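PDB 6R3Z: probable adhesion protein from Pseudomonas aeruginosa PAO1, which binds divalent metal ions such as ferrous iron, manganese and nickel, probably as the periplasmic solute-binding component of a metal-uptake transporter. Local coordinates for residues S249-G254 and E262-R267; V30-P35 and G254-G259. All blocks are in the same frame, centred on the assembly; numbering follows the deposited sequence.

Contact 1 of 2, residues S249-G254 and E262-R267; sequences SHISYG and EEEMAR. With NI (nickel (II) ion), chain B.
Ile251 lays its CG1 branch along the aliphatic stem of Glu264, CG1 lying 3.8 Å from Glu264 CB, the two side chains running in opposite directions. Ile251 CD1 carries on to Met265, crossing that side chain at about a right angle and meeting Met265 CG at 3.6 Å. Isoleucine suits the spot, its long branch being apolar enough for both neighbours. The thioether chain, bent at chi2 and chi3, offers both CG and SD to the methyl. Glutamate adds a carboxylate to its stem: Ser249 OG donates to Glu264 OE1 at 2.7 Å, reaching it from above the carboxylate plane. Ser249 OG also accepts from Ile251 N (2.9 Å), an ST turn, for which a small serine is well suited. The turn lies just past strand 244-248 of a parallel sheet, in the loop that presents His250 to the metal. His250 CB leaves the backbone on the side away from 262-267; with CG anti to the backbone N (chi1 -166°), NE2 binds nickel at 2.2 Å alongside His41, His66, His111, His177 and His199. A water that accepts from Tyr253 N (3.1 Å) lies 2.7 Å from Glu264 OE1 and probably donates to it, while OE2 forms a salt bridge with Lys260.

Contact 2 of 2, residues V30-P35 and G254-G259; sequences VVPLIP and GDYSAG
Tyr256 meets Pro32 and Ile34 from a loop that enters through Gly254, where a CB would jam against the preceding carbonyl oxygen, reason enough for glycine. Two residues on from that glycine, the long side chain of Tyr256 supplies the reach that spans the gap: Tyr256 CA is still 8.0 Å from Pro32 CA. CG stands anti to the carbonyl carbon (chi1 -64°), and from there the ring extends across the pyrrolidine of Pro32. Pro32 CB sits over one face of the Tyr256 ring, 3.8 Å from the centroid and 25° off the normal, a CH-pi contact displaced toward the rim, while Pro32 CG lies 3.5 Å from Tyr256 CD2. Proline suits the place because its compact ring offers C-H groups to the aromatic face. Pro32 ends strand 29-32, an outermost strand of a four-stranded parallel sheet with order 2-1-3-4, and the tyrosine thus brings the loop before helix 260-277 against that sheet's margin. Beyond the ring, Tyr256 OH donates to Ile34 O at 2.8 Å; the donor stands above the carbonyl plane, with a C=O...donor angle of 140°. Tyr256 OH also accepts from a water (2.9 Å) that accepts from Ile34 N (3.0 Å). One phenol thus holds both backbone polar groups of Ile34, the carbonyl directly and the N-H through the water. His14 stacks on the Tyr256 ring. Farther along, Ser257 turns its hydroxyl to Lys260 N in a weak capping bond.

From the N terminus, the chain first passes through 30-35, at the end of an outer strand of the sheet formed by 8-11, 29-32, 58-61 and 84-86. Contact 2 closes a very long loop, since its partner 254-259 comes 219 residues later, after the second parallel sheet has been built. Contact 1 starts inside that span, at 249-254 beyond strand 244-248, and closes a short loop onto helix 260-277. The two therefore cross along the chain and share Gly254, with centres 13 Å apart. One connecting loop thus joins the metal-binding His250 and the long helix, through contact 1, to the margin of the first sheet, through contact 2.

Contact 1 of 2, residues S249-G254 and E262-R267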
loop_
_atom_site.group_PDB
_atom_site.type_symbol
_atom_site.label_atom_id
_atom_site.label_comp_id
_atom_site.label_asym_id
_atom_site.label_seq_id
_atom_site.Cartn_x
_atom_site.Cartn_y
_atom_site.Cartn_z
ATOM N N SER A 249 7.171 0.453 -5.840
ATOM C CA SER A 249 7.158 -0.350 -4.640
ATOM C C SER A 249 5.746 -0.467 -4.062
ATOM O O SER A 249 5.080 0.540 -3.828
ATOM C CB SER A 249 8.102 0.229 -3.589
ATOM O OG SER A 249 8.039 -0.545 -2.402
ATOM N N HIS A 250 5.343 -1.703 -3.745
ATOM C CA HIS A 250 4.074 -2.007 -3.065
ATOM C C HIS A 250 4.320 -1.788 -1.524
ATOM O O HIS A 250 3.397 -1.964 -0.723
ATOM C CB HIS A 250 3.759 -3.497 -3.318
ATOM C CG HIS A 250 2.362 -3.960 -2.998
ATOM N ND1 HIS A 250 1.888 -4.023 -1.686
ATOM C CD2 HIS A 250 1.446 -4.550 -3.814
ATOM C CE1 HIS A 250 0.689 -4.596 -1.765
ATOM N NE2 HIS A 250 0.377 -4.910 -3.021
ATOM N N ILE A 251 5.581 -1.462 -1.123
ATOM C CA ILE A 251 6.008 -1.257 0.290
ATOM C C ILE A 251 5.661 -2.567 1.065
ATOM O O ILE A 251 4.872 -2.582 2.021
ATOM C CB ILE A 251 5.424 0.049 0.907
ATOM C CG1 ILE A 251 5.540 1.240 -0.128
ATOM C CG2 ILE A 251 6.131 0.358 2.268
ATOM C CD1 ILE A 251 4.946 2.606 0.294
ATOM N N SER A 252 6.186 -3.703 0.551
ATOM C CA SER A 252 5.858 -5.017 1.099
ATOM C C SER A 252 7.073 -5.923 1.251
ATOM O O SER A 252 6.896 -7.076 1.639
ATOM C CB SER A 252 4.858 -5.699 0.169
ATOM O OG SER A 252 5.503 -6.068 -1.044
ATOM N N TYR A 253 8.285 -5.429 0.945
ATOM C CA TYR A 253 9.503 -6.255 0.988
ATOM C C TYR A 253 10.466 -5.885 2.113
ATOM O O TYR A 253 10.758 -4.717 2.285
ATOM C CB TYR A 253 10.237 -6.112 -0.365
ATOM C CG TYR A 253 11.374 -7.091 -0.545
ATOM C CD1 TYR A 253 11.140 -8.378 -1.016
ATOM C CD2 TYR A 253 12.684 -6.737 -0.230
ATOM C CE1 TYR A 253 12.180 -9.297 -1.164
ATOM C CE2 TYR A 253 13.732 -7.647 -0.367
ATOM C CZ TYR A 253 13.475 -8.928 -0.832
ATOM O OH TYR A 253 14.496 -9.833 -1.008
ATOM N N GLY A 254 11.034 -6.883 2.792
ATOM C CA GLY A 254 12.080 -6.621 3.777
ATOM C C GLY A 254 11.616 -6.290 5.175
ATOM O O GLY A 254 10.483 -6.601 5.525
ATOM N N GLU A 262 7.387 6.362 4.370
ATOM C CA GLU A 262 7.737 7.653 3.776
ATOM C C GLU A 262 8.920 7.564 2.774
ATOM O O GLU A 262 8.860 8.200 1.717
ATOM C CB GLU A 262 7.942 8.737 4.838
ATOM C CG GLU A 262 9.132 8.608 5.748
ATOM C CD GLU A 262 8.834 9.456 6.970
ATOM O OE1 GLU A 262 9.026 10.695 6.927
ATOM O OE2 GLU A 262 8.333 8.875 7.955
ATOM N N GLU A 263 9.917 6.718 3.049
ATOM C CA GLU A 263 11.073 6.517 2.165
ATOM C C GLU A 263 10.634 5.975 0.791
ATOM O O GLU A 263 10.966 6.566 -0.245
ATOM C CB GLU A 263 12.122 5.573 2.811
ATOM C CG GLU A 263 12.874 6.212 3.968
ATOM C CD GLU A 263 13.658 5.256 4.849
ATOM O OE1 GLU A 263 14.218 4.270 4.317
ATOM O OE2 GLU A 263 13.725 5.503 6.076
ATOM N N GLU A 264 9.834 4.901 0.794
ATOM C CA GLU A 264 9.378 4.241 -0.442
ATOM C C GLU A 264 8.294 5.028 -1.164
ATOM O O GLU A 264 8.277 5.010 -2.399
ATOM C CB GLU A 264 8.987 2.801 -0.168
ATOM C CG GLU A 264 10.178 2.078 0.445
ATOM C CD GLU A 264 10.161 0.572 0.493
ATOM O OE1 GLU A 264 9.171 -0.034 0.022
ATOM O OE2 GLU A 264 11.140 -0.000 1.029
ATOM N N MET A 265 7.414 5.758 -0.426
ATOM C CA MET A 265 6.424 6.595 -1.112
ATOM C C MET A 265 7.113 7.757 -1.826
ATOM O O MET A 265 6.698 8.109 -2.924
ATOM C CB MET A 265 5.347 7.134 -0.175
ATOM C CG MET A 265 4.243 6.169 0.059
ATOM S SD MET A 265 3.306 5.570 -1.415
ATOM C CE MET A 265 2.419 7.030 -1.896
ATOM N N ALA A 266 8.169 8.344 -1.210
ATOM C CA ALA A 266 8.915 9.444 -1.849
ATOM C C ALA A 266 9.499 8.916 -3.190
ATOM O O ALA A 266 9.314 9.551 -4.227
ATOM C CB ALA A 266 10.025 9.942 -0.930
ATOM N N ARG A 267 10.089 7.701 -3.173
ATOM C CA ARG A 267 10.640 7.084 -4.381
ATOM C C ARG A 267 9.549 6.767 -5.416
ATOM O O ARG A 267 9.772 6.993 -6.613
ATOM C CB ARG A 267 11.515 5.871 -4.045
ATOM C CG ARG A 267 12.815 6.332 -3.355
ATOM C CD ARG A 267 13.961 5.367 -3.591
ATOM N NE ARG A 267 13.804 4.137 -2.821
ATOM C CZ ARG A 267 14.293 3.954 -1.597
ATOM N NH1 ARG A 267 14.954 4.931 -0.984
ATOM N NH2 ARG A 267 14.121 2.796 -0.976
HETATM NI NI NI B . -1.403 -6.080 -3.588
HETATM O O HOH W 1 9.323 -2.736 -0.160
#

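Contact 2 of 2, residues V30-P35 and G254-G259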
loop_
_atom_site.group_PDB
_atom_site.type_symbol
_atom_site.label_atom_id
_atom_site.label_comp_id
_atom_site.label_asym_id
_atom_site.label_seq_id
_atom_site.Cartn_x
_atom_site.Cartn_y
_atom_site.Cartn_z
ATOM N N VAL A 30 4.575 -2.170 18.818
ATOM C CA VAL A 30 3.979 -2.462 17.502
ATOM C C VAL A 30 4.461 -3.855 17.109
ATOM O O VAL A 30 5.672 -4.083 17.018
ATOM C CB VAL A 30 4.355 -1.396 16.434
ATOM C CG1 VAL A 30 3.567 -1.618 15.138
ATOM C CG2 VAL A 30 4.147 0.026 16.963
ATOM N N VAL A 31 3.516 -4.792 16.898
ATOM C CA VAL A 31 3.839 -6.198 16.665
ATOM C C VAL A 31 3.355 -6.679 15.299
ATOM O O VAL A 31 2.152 -6.847 15.127
ATOM C CB VAL A 31 3.308 -7.117 17.819
ATOM C CG1 VAL A 31 3.798 -8.558 17.657
ATOM C CG2 VAL A 31 3.660 -6.574 19.208
ATOM N N PRO A 32 4.255 -6.990 14.336
ATOM C CA PRO A 32 3.789 -7.529 13.046
ATOM C C PRO A 32 3.196 -8.922 13.240
ATOM O O PRO A 32 3.734 -9.726 14.017
ATOM C CB PRO A 32 5.067 -7.598 12.199
ATOM C CG PRO A 32 6.043 -6.692 12.908
ATOM C CD PRO A 32 5.721 -6.874 14.353
ATOM N N LEU A 33 2.061 -9.176 12.575
ATOM C CA LEU A 33 1.381 -10.466 12.666
ATOM C C LEU A 33 2.119 -11.530 11.890
ATOM O O LEU A 33 2.015 -12.721 12.220
ATOM C CB LEU A 33 -0.058 -10.359 12.177
ATOM C CG LEU A 33 -1.134 -10.351 13.272
ATOM C CD1 LEU A 33 -1.024 -9.094 14.157
ATOM C CD2 LEU A 33 -2.532 -10.393 12.647
ATOM N N ILE A 34 2.807 -11.118 10.823
ATOM C CA ILE A 34 3.551 -12.063 9.974
ATOM C C ILE A 34 5.019 -11.611 9.842
ATOM O O ILE A 34 5.281 -10.402 9.878
ATOM C CB ILE A 34 2.843 -12.349 8.610
ATOM C CG1 ILE A 34 2.999 -11.205 7.581
ATOM C CG2 ILE A 34 1.363 -12.708 8.822
ATOM C CD1 ILE A 34 2.377 -11.499 6.144
ATOM N N PRO A 35 5.986 -12.545 9.704
ATOM C CA PRO A 35 7.400 -12.125 9.624
ATOM C C PRO A 35 7.729 -11.303 8.377
ATOM O O PRO A 35 7.016 -11.351 7.369
ATOM C CB PRO A 35 8.173 -13.453 9.615
ATOM C CG PRO A 35 7.226 -14.463 10.154
ATOM C CD PRO A 35 5.867 -14.020 9.706
ATOM N N GLY A 254 11.034 -6.883 2.792
ATOM C CA GLY A 254 12.080 -6.621 3.777
ATOM C C GLY A 254 11.616 -6.290 5.175
ATOM O O GLY A 254 10.483 -6.601 5.525
ATOM N N ASP A 255 12.516 -5.729 6.000
ATOM C CA ASP A 255 12.254 -5.387 7.404
ATOM C C ASP A 255 11.146 -4.352 7.608
ATOM O O ASP A 255 10.949 -3.462 6.774
ATOM C CB ASP A 255 13.522 -4.868 8.111
ATOM C CG ASP A 255 14.735 -5.796 8.155
ATOM O OD1 ASP A 255 14.573 -7.014 7.883
ATOM O OD2 ASP A 255 15.842 -5.304 8.455
ATOM N N TYR A 256 10.474 -4.438 8.764
ATOM C CA TYR A 256 9.499 -3.428 9.152
ATOM C C TYR A 256 10.298 -2.286 9.781
ATOM O O TYR A 256 11.297 -2.530 10.460
ATOM C CB TYR A 256 8.526 -3.974 10.191
ATOM C CG TYR A 256 7.673 -5.100 9.662
ATOM C CD1 TYR A 256 6.560 -4.841 8.865
ATOM C CD2 TYR A 256 7.978 -6.426 9.952
ATOM C CE1 TYR A 256 5.770 -5.876 8.368
ATOM C CE2 TYR A 256 7.199 -7.471 9.459
ATOM C CZ TYR A 256 6.080 -7.187 8.686
ATOM O OH TYR A 256 5.264 -8.190 8.242
ATOM N N SER A 257 9.889 -1.040 9.524
ATOM C CA SER A 257 10.558 0.134 10.080
ATOM C C SER A 257 9.594 1.290 10.072
ATOM O O SER A 257 8.723 1.369 9.192
ATOM C CB SER A 257 11.830 0.487 9.303
ATOM O OG SER A 257 11.594 1.250 8.131
ATOM N N ALA A 258 9.742 2.185 11.043
ATOM C CA ALA A 258 8.890 3.369 11.134
ATOM C C ALA A 258 8.987 4.225 9.843
ATOM O O ALA A 258 7.955 4.636 9.337
ATOM C CB ALA A 258 9.257 4.183 12.361
ATOM N N GLY A 259 10.200 4.395 9.289
ATOM C CA GLY A 259 10.429 5.217 8.102
ATOM C C GLY A 259 10.184 4.594 6.738
ATOM O O GLY A 259 10.195 5.317 5.742
HETATM O O HOH W 2 2.725 -8.322 9.678
#